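Local structure of uncharacterized protein (4QB7) at residues 42-47 / 59-65; 241-245 / 296-302. The protein probably forms part of the tip of a fimbrium, a filamentous cell-surface appendage that mediates adhesion and biofilm formation. One frame throughout, in Å; residues are numbered along the deposited sequence.

Contact 1 of 2, residues 42-47 / 59-65; sequences IFAYQT and TTPNFMY. With SO4 (sulfate ion), chain D.
A classic beta bulge opens this antiparallel pairing, in which strand 40-47 meets the start of strand 64-72 after a loop. Ala44, in extended conformation, faces both Phe63 and Met64: its N donates to Met64 O (2.9 Å), and its O accepts from Phe63 N (2.9 Å) and Met64 N (3.1 Å). Phe63, at phi/psi -110/-41, supplies the kink. Ala44 and Met64 form a hydrogen-bonded pair with CA atoms 4.5 Å apart; on their shared face Ala44 CB packs on Met64 CB (3.5 Å) and Phe63 CD2 (3.7 Å). Selenomethionine Met64 (chi1 m, then t, t) reaches Ile42 CG2 with SE at 3.8 Å.

Tyr45 (chi1 m) takes the loop on its ring: Pro61, centre of an inverse gamma turn, sets CA 3.7 Å from the ring centroid, 14° off the normal, as a CH-pi contact. Trp52 meets Tyr45 edge-to-face. At the other end of the pairing, the edge of Phe43 points to the face of Tyr65 (centroids 5.5 Å apart, planes at 83°).

Ahead of the bulge the Asn62 side chain (chi1 p) stands in for a strand backbone: OD1 accepts from Gln46 N (2.7 Å) and ND2 donates to Gln46 O (3.0 Å). A sulfate, probably from the crystallisation liquor, sits alongside, with Asn62 ND2 3.2 Å from its O1 and Thr60 OG1 2.5 Å from its O4.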
loop_
_atom_site.group_PDB
_atom_site.type_symbol
_atom_site.label_atom_id
_atom_site.label_comp_id
_atom_site.label_asym_id
_atom_site.label_seq_id
_atom_site.Cartn_x
_atom_site.Cartn_y
_atom_site.Cartn_z
ATOM N N ILE A 42 4.977 19.044 -2.082
ATOM C CA ILE A 42 3.810 19.896 -2.325
ATOM C C ILE A 42 3.786 20.447 -3.736
ATOM O O ILE A 42 4.816 20.885 -4.246
ATOM C CB ILE A 42 3.777 21.097 -1.325
ATOM C CG1 ILE A 42 4.024 20.663 0.131
ATOM C CG2 ILE A 42 2.483 21.925 -1.465
ATOM C CD1 ILE A 42 4.300 21.830 1.107
ATOM N N PHE A 43 2.581 20.484 -4.326
ATOM C CA PHE A 43 2.216 21.165 -5.560
ATOM C C PHE A 43 1.322 22.301 -5.161
ATOM O O PHE A 43 0.437 22.098 -4.333
ATOM C CB PHE A 43 1.491 20.255 -6.544
ATOM C CG PHE A 43 2.290 19.120 -7.131
ATOM C CD1 PHE A 43 2.317 17.872 -6.510
ATOM C CD2 PHE A 43 2.906 19.254 -8.370
ATOM C CE1 PHE A 43 2.998 16.792 -7.094
ATOM C CE2 PHE A 43 3.606 18.189 -8.943
ATOM C CZ PHE A 43 3.644 16.964 -8.307
ATOM N N ALA A 44 1.548 23.503 -5.689
ATOM C CA ALA A 44 0.693 24.641 -5.388
ATOM C C ALA A 44 0.441 25.445 -6.655
ATOM O O ALA A 44 1.365 25.774 -7.396
ATOM C CB ALA A 44 1.291 25.497 -4.294
ATOM N N TYR A 45 -0.838 25.723 -6.910
ATOM C CA TYR A 45 -1.343 26.421 -8.088
ATOM C C TYR A 45 -2.027 27.718 -7.682
ATOM O O TYR A 45 -3.082 27.711 -7.042
ATOM C CB TYR A 45 -2.351 25.507 -8.823
ATOM C CG TYR A 45 -1.819 24.181 -9.325
ATOM C CD1 TYR A 45 -1.500 23.151 -8.441
ATOM C CD2 TYR A 45 -1.762 23.903 -10.683
ATOM C CE1 TYR A 45 -1.050 21.908 -8.897
ATOM C CE2 TYR A 45 -1.344 22.653 -11.150
ATOM C CZ TYR A 45 -0.946 21.678 -10.252
ATOM O OH TYR A 45 -0.506 20.465 -10.710
ATOM N N GLN A 46 -1.431 28.829 -8.043
ATOM C CA GLN A 46 -2.025 30.131 -7.764
ATOM C C GLN A 46 -3.006 30.524 -8.900
ATOM O O GLN A 46 -2.642 30.507 -10.083
ATOM C CB GLN A 46 -0.951 31.206 -7.563
ATOM C CG GLN A 46 -1.539 32.507 -7.062
ATOM C CD GLN A 46 -0.498 33.561 -6.955
ATOM O OE1 GLN A 46 -0.188 34.042 -5.868
ATOM N NE2 GLN A 46 0.074 33.932 -8.085
ATOM N N THR A 47 -4.255 30.829 -8.514
ATOM C CA THR A 47 -5.328 31.253 -9.406
ATOM C C THR A 47 -5.808 32.635 -8.968
ATOM O O THR A 47 -5.404 33.148 -7.918
ATOM C CB THR A 47 -6.525 30.250 -9.395
ATOM O OG1 THR A 47 -7.335 30.462 -8.234
ATOM C CG2 THR A 47 -6.126 28.783 -9.541
ATOM N N THR A 59 -4.077 26.210 -15.811
ATOM C CA THR A 59 -3.173 26.561 -14.708
ATOM C C THR A 59 -2.135 25.453 -14.510
ATOM O O THR A 59 -2.494 24.268 -14.453
ATOM C CB THR A 59 -3.935 26.833 -13.398
ATOM O OG1 THR A 59 -4.965 27.777 -13.651
ATOM C CG2 THR A 59 -3.036 27.397 -12.298
ATOM N N THR A 60 -0.851 25.850 -14.390
ATOM C CA THR A 60 0.279 24.946 -14.148
ATOM C C THR A 60 0.702 25.055 -12.668
ATOM O O THR A 60 0.333 26.054 -12.042
ATOM C CB THR A 60 1.468 25.262 -15.110
ATOM O OG1 THR A 60 2.108 26.495 -14.761
ATOM C CG2 THR A 60 1.081 25.224 -16.578
ATOM N N PRO A 61 1.488 24.096 -12.083
ATOM C CA PRO A 61 1.928 24.257 -10.671
ATOM C C PRO A 61 2.906 25.425 -10.563
ATOM O O PRO A 61 4.118 25.268 -10.416
ATOM C CB PRO A 61 2.568 22.903 -10.340
ATOM C CG PRO A 61 2.990 22.363 -11.637
ATOM C CD PRO A 61 2.019 22.844 -12.668
ATOM N N ASN A 62 2.351 26.617 -10.690
ATOM C CA ASN A 62 3.081 27.882 -10.801
ATOM C C ASN A 62 3.573 28.466 -9.483
ATOM O O ASN A 62 4.285 29.464 -9.507
ATOM C CB ASN A 62 2.179 28.898 -11.486
ATOM C CG ASN A 62 0.877 29.160 -10.753
ATOM O OD1 ASN A 62 0.788 29.062 -9.536
ATOM N ND2 ASN A 62 -0.158 29.542 -11.470
ATOM N N PHE A 63 3.164 27.902 -8.342
ATOM C CA PHE A 63 3.501 28.439 -7.022
ATOM C C PHE A 63 4.474 27.543 -6.270
ATOM O O PHE A 63 5.360 28.042 -5.597
ATOM C CB PHE A 63 2.216 28.637 -6.215
ATOM C CG PHE A 63 2.401 29.530 -5.024
ATOM C CD1 PHE A 63 2.486 30.913 -5.177
ATOM C CD2 PHE A 63 2.503 28.995 -3.745
ATOM C CE1 PHE A 63 2.678 31.735 -4.072
ATOM C CE2 PHE A 63 2.687 29.821 -2.640
ATOM C CZ PHE A 63 2.788 31.179 -2.812
HETATM N N MSE A 64 4.287 26.221 -6.345
HETATM C CA MSE A 64 5.181 25.239 -5.732
HETATM C C MSE A 64 5.202 24.039 -6.646
HETATM O O MSE A 64 4.139 23.609 -7.079
HETATM C CB MSE A 64 4.730 24.837 -4.295
HETATM C CG MSE A 64 4.998 25.886 -3.207
HETATM SE SE MSE A 64 4.515 25.195 -1.459
HETATM C CE MSE A 64 4.826 26.724 -0.402
ATOM N N TYR A 65 6.386 23.515 -6.977
ATOM C CA TYR A 65 6.488 22.313 -7.804
ATOM C C TYR A 65 7.346 21.325 -7.054
ATOM O O TYR A 65 8.561 21.521 -6.950
ATOM C CB TYR A 65 7.025 22.587 -9.236
ATOM C CG TYR A 65 7.131 21.304 -10.031
ATOM C CD1 TYR A 65 5.998 20.702 -10.573
ATOM C CD2 TYR A 65 8.339 20.609 -10.112
ATOM C CE1 TYR A 65 6.070 19.458 -11.205
ATOM C CE2 TYR A 65 8.419 19.363 -10.736
ATOM C CZ TYR A 65 7.287 18.803 -11.300
ATOM O OH TYR A 65 7.378 17.588 -11.929
HETATM S S SO4 D . 0.121 29.594 -15.275
HETATM O O1 SO4 D . -0.910 28.965 -14.493
HETATM O O2 SO4 D . -0.448 29.914 -16.572
HETATM O O3 SO4 D . 0.563 30.816 -14.601
HETATM O O4 SO4 D . 1.275 28.745 -15.481
HETATM O O HOH W 1 -4.821 30.676 -12.770
#

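Contact 2 of 2, residues 241-245 / 296-302; sequences DQWGY and KVTDTSN
Two tight turns pack together here: a type I' beta turn, Gln242 to Tyr245, in the loop between strands 229-230 and 250-251, and the 296-302 connection that joins strand 286-296 to strand 301-313. The first turn is closed by Tyr245 N to Gln242 O (2.9 Å) and Gln242 N to Tyr245 O (3.0 Å), with Trp243 at phi/psi 51/45 and Gly244 at 90/-19. In the second, Val297 N and Thr298 N both donate to Ser301 O (3.1 Å each). Thr298 OG1 accepts from Thr300 N (3.3 Å), an ST turn, and shares a hydrogen bond with Ser301 OG (3.0 Å).

Trp243 has the largest area covered by the other segment, its CA 4.5 Å from that of Thr300. With chi1 m (-43°) its indole lies along the fully extended Lys296 side chain (all t): Lys296 CB stands 3.7 Å from the centroid of the six-membered ring, 14° off its normal, a CH-pi contact, and Lys296 CD comes 3.4 Å from Trp243 NE1. The Trp243 side chain also touches Val294 and Lys187. Trp243 CA directs its hydrogen at Asp299 O (3.3 Å, 172° at H), and Trp243 O accepts from Asn302 ND2 (2.8 Å); Asn302 OD1 bonds to Thr304. A water accepts from Trp243 N (3.0 Å) and donates weakly to Asp299 O (3.4 Å). At Gly244 a CB would clash with Thr300 O.

With one direct conventional hydrogen bond between the turns, the join is mostly van der Waals packing round Trp243, set against aliphatic Lys296 atoms, the Asn302 side chain and backbone of 298-300; the Lys296 ammonium group extends beyond the indole.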
loop_
_atom_site.group_PDB
_atom_site.type_symbol
_atom_site.label_atom_id
_atom_site.label_comp_id
_atom_site.label_asym_id
_atom_site.label_seq_id
_atom_site.Cartn_x
_atom_site.Cartn_y
_atom_site.Cartn_z
ATOM N N ASP A 241 12.095 -27.737 15.002
ATOM C CA ASP A 241 12.701 -28.974 15.472
ATOM C C ASP A 241 11.638 -29.751 16.186
ATOM O O ASP A 241 11.562 -29.749 17.419
ATOM C CB ASP A 241 13.947 -28.759 16.336
ATOM C CG ASP A 241 14.712 -30.045 16.586
ATOM O OD1 ASP A 241 14.534 -31.024 15.785
ATOM O OD2 ASP A 241 15.502 -30.079 17.556
ATOM N N GLN A 242 10.786 -30.387 15.382
ATOM C CA GLN A 242 9.613 -31.109 15.812
ATOM C C GLN A 242 9.666 -32.514 15.293
ATOM O O GLN A 242 9.385 -32.723 14.122
ATOM C CB GLN A 242 8.360 -30.373 15.244
ATOM C CG GLN A 242 7.032 -30.654 15.981
ATOM C CD GLN A 242 7.011 -30.009 17.334
ATOM O OE1 GLN A 242 7.046 -28.769 17.461
ATOM N NE2 GLN A 242 7.051 -30.834 18.367
ATOM N N TRP A 243 10.009 -33.484 16.147
ATOM C CA TRP A 243 10.054 -34.917 15.810
ATOM C C TRP A 243 10.860 -35.201 14.539
ATOM O O TRP A 243 10.409 -35.959 13.696
ATOM C CB TRP A 243 8.611 -35.488 15.648
ATOM C CG TRP A 243 7.627 -35.050 16.686
ATOM C CD1 TRP A 243 7.778 -35.117 18.040
ATOM C CD2 TRP A 243 6.312 -34.526 16.455
ATOM N NE1 TRP A 243 6.653 -34.632 18.669
ATOM C CE2 TRP A 243 5.726 -34.288 17.721
ATOM C CE3 TRP A 243 5.562 -34.242 15.298
ATOM C CZ2 TRP A 243 4.434 -33.772 17.863
ATOM C CZ3 TRP A 243 4.278 -33.735 15.442
ATOM C CH2 TRP A 243 3.735 -33.488 16.710
ATOM N N GLY A 244 12.027 -34.586 14.402
ATOM C CA GLY A 244 12.875 -34.716 13.219
ATOM C C GLY A 244 12.603 -33.696 12.127
ATOM O O GLY A 244 13.443 -33.489 11.250
ATOM N N TYR A 245 11.425 -33.056 12.155
ATOM C CA TYR A 245 11.049 -32.043 11.162
ATOM C C TYR A 245 11.815 -30.771 11.466
ATOM O O TYR A 245 11.667 -30.245 12.561
ATOM C CB TYR A 245 9.518 -31.812 11.143
ATOM C CG TYR A 245 9.079 -30.758 10.151
ATOM C CD1 TYR A 245 8.816 -31.088 8.821
ATOM C CD2 TYR A 245 8.961 -29.419 10.526
ATOM C CE1 TYR A 245 8.396 -30.121 7.908
ATOM C CE2 TYR A 245 8.572 -28.445 9.613
ATOM C CZ TYR A 245 8.266 -28.805 8.315
ATOM O OH TYR A 245 7.833 -27.854 7.436
ATOM N N LYS A 296 3.800 -37.340 14.417
ATOM C CA LYS A 296 4.814 -37.964 15.267
ATOM C C LYS A 296 4.876 -39.479 15.092
ATOM O O LYS A 296 3.836 -40.142 15.064
ATOM C CB LYS A 296 4.530 -37.638 16.745
ATOM C CG LYS A 296 5.475 -38.277 17.741
ATOM C CD LYS A 296 5.268 -37.734 19.128
ATOM C CE LYS A 296 6.142 -38.438 20.130
ATOM N NZ LYS A 296 6.131 -37.749 21.440
ATOM N N VAL A 297 6.098 -40.019 14.995
ATOM C CA VAL A 297 6.327 -41.453 14.984
ATOM C C VAL A 297 7.106 -41.731 16.276
ATOM O O VAL A 297 6.636 -42.491 17.120
ATOM C CB VAL A 297 6.989 -41.979 13.699
ATOM C CG1 VAL A 297 7.389 -43.447 13.860
ATOM C CG2 VAL A 297 6.040 -41.815 12.508
ATOM N N THR A 298 8.245 -41.039 16.472
ATOM C CA THR A 298 9.039 -41.073 17.701
ATOM C C THR A 298 9.427 -39.627 17.984
ATOM O O THR A 298 9.029 -38.735 17.235
ATOM C CB THR A 298 10.245 -42.050 17.643
ATOM O OG1 THR A 298 11.366 -41.484 16.957
ATOM C CG2 THR A 298 9.903 -43.402 17.086
ATOM N N ASP A 299 10.207 -39.381 19.045
ATOM C CA ASP A 299 10.666 -38.030 19.394
ATOM C C ASP A 299 11.636 -37.476 18.351
ATOM O O ASP A 299 11.834 -36.262 18.295
ATOM C CB ASP A 299 11.351 -38.037 20.768
ATOM C CG ASP A 299 10.401 -38.382 21.897
ATOM O OD1 ASP A 299 10.009 -39.577 22.007
ATOM O OD2 ASP A 299 10.011 -37.454 22.647
ATOM N N THR A 300 12.229 -38.375 17.534
ATOM C CA THR A 300 13.249 -38.067 16.529
ATOM C C THR A 300 12.844 -38.489 15.100
ATOM O O THR A 300 13.644 -38.351 14.178
ATOM C CB THR A 300 14.573 -38.744 16.906
ATOM O OG1 THR A 300 14.352 -40.150 17.047
ATOM C CG2 THR A 300 15.217 -38.145 18.166
ATOM N N SER A 301 11.630 -38.984 14.913
ATOM C CA SER A 301 11.191 -39.389 13.588
ATOM C C SER A 301 9.710 -39.073 13.379
ATOM O O SER A 301 8.946 -38.950 14.349
ATOM C CB SER A 301 11.471 -40.868 13.359
ATOM O OG SER A 301 10.590 -41.684 14.102
ATOM N N ASN A 302 9.309 -38.916 12.106
ATOM C CA ASN A 302 7.931 -38.563 11.770
ATOM C C ASN A 302 7.541 -38.953 10.344
ATOM O O ASN A 302 8.371 -39.367 9.533
ATOM C CB ASN A 302 7.765 -37.030 11.935
ATOM C CG ASN A 302 8.374 -36.230 10.826
ATOM O OD1 ASN A 302 7.885 -36.238 9.703
ATOM N ND2 ASN A 302 9.435 -35.504 11.115
HETATM O O HOH W 2 10.768 -33.143 18.994
#

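Contacts 1 and 2 lie on opposite sides of the chain's centre, with centres about 67 Å apart and nearest atoms about 47 Å apart; they share no residues, and their strands belong to different sheets. Contact 1 is mostly buried and belongs to the large mixed sheet, where main-chain pairing across a bulge combines with apolar side chains and a side chain mimicking backbone. Contact 2 is a surface contact where a loop meets the turn between two strands of an antiparallel sheet; indole-aliphatic packing and one side-chain-to-carbonyl bond replace strand pairing. In each, an asparagine side chain bonds to backbone of the partner segment, through two bonds in 42-47 / 59-65 and one in 241-245 / 296-302.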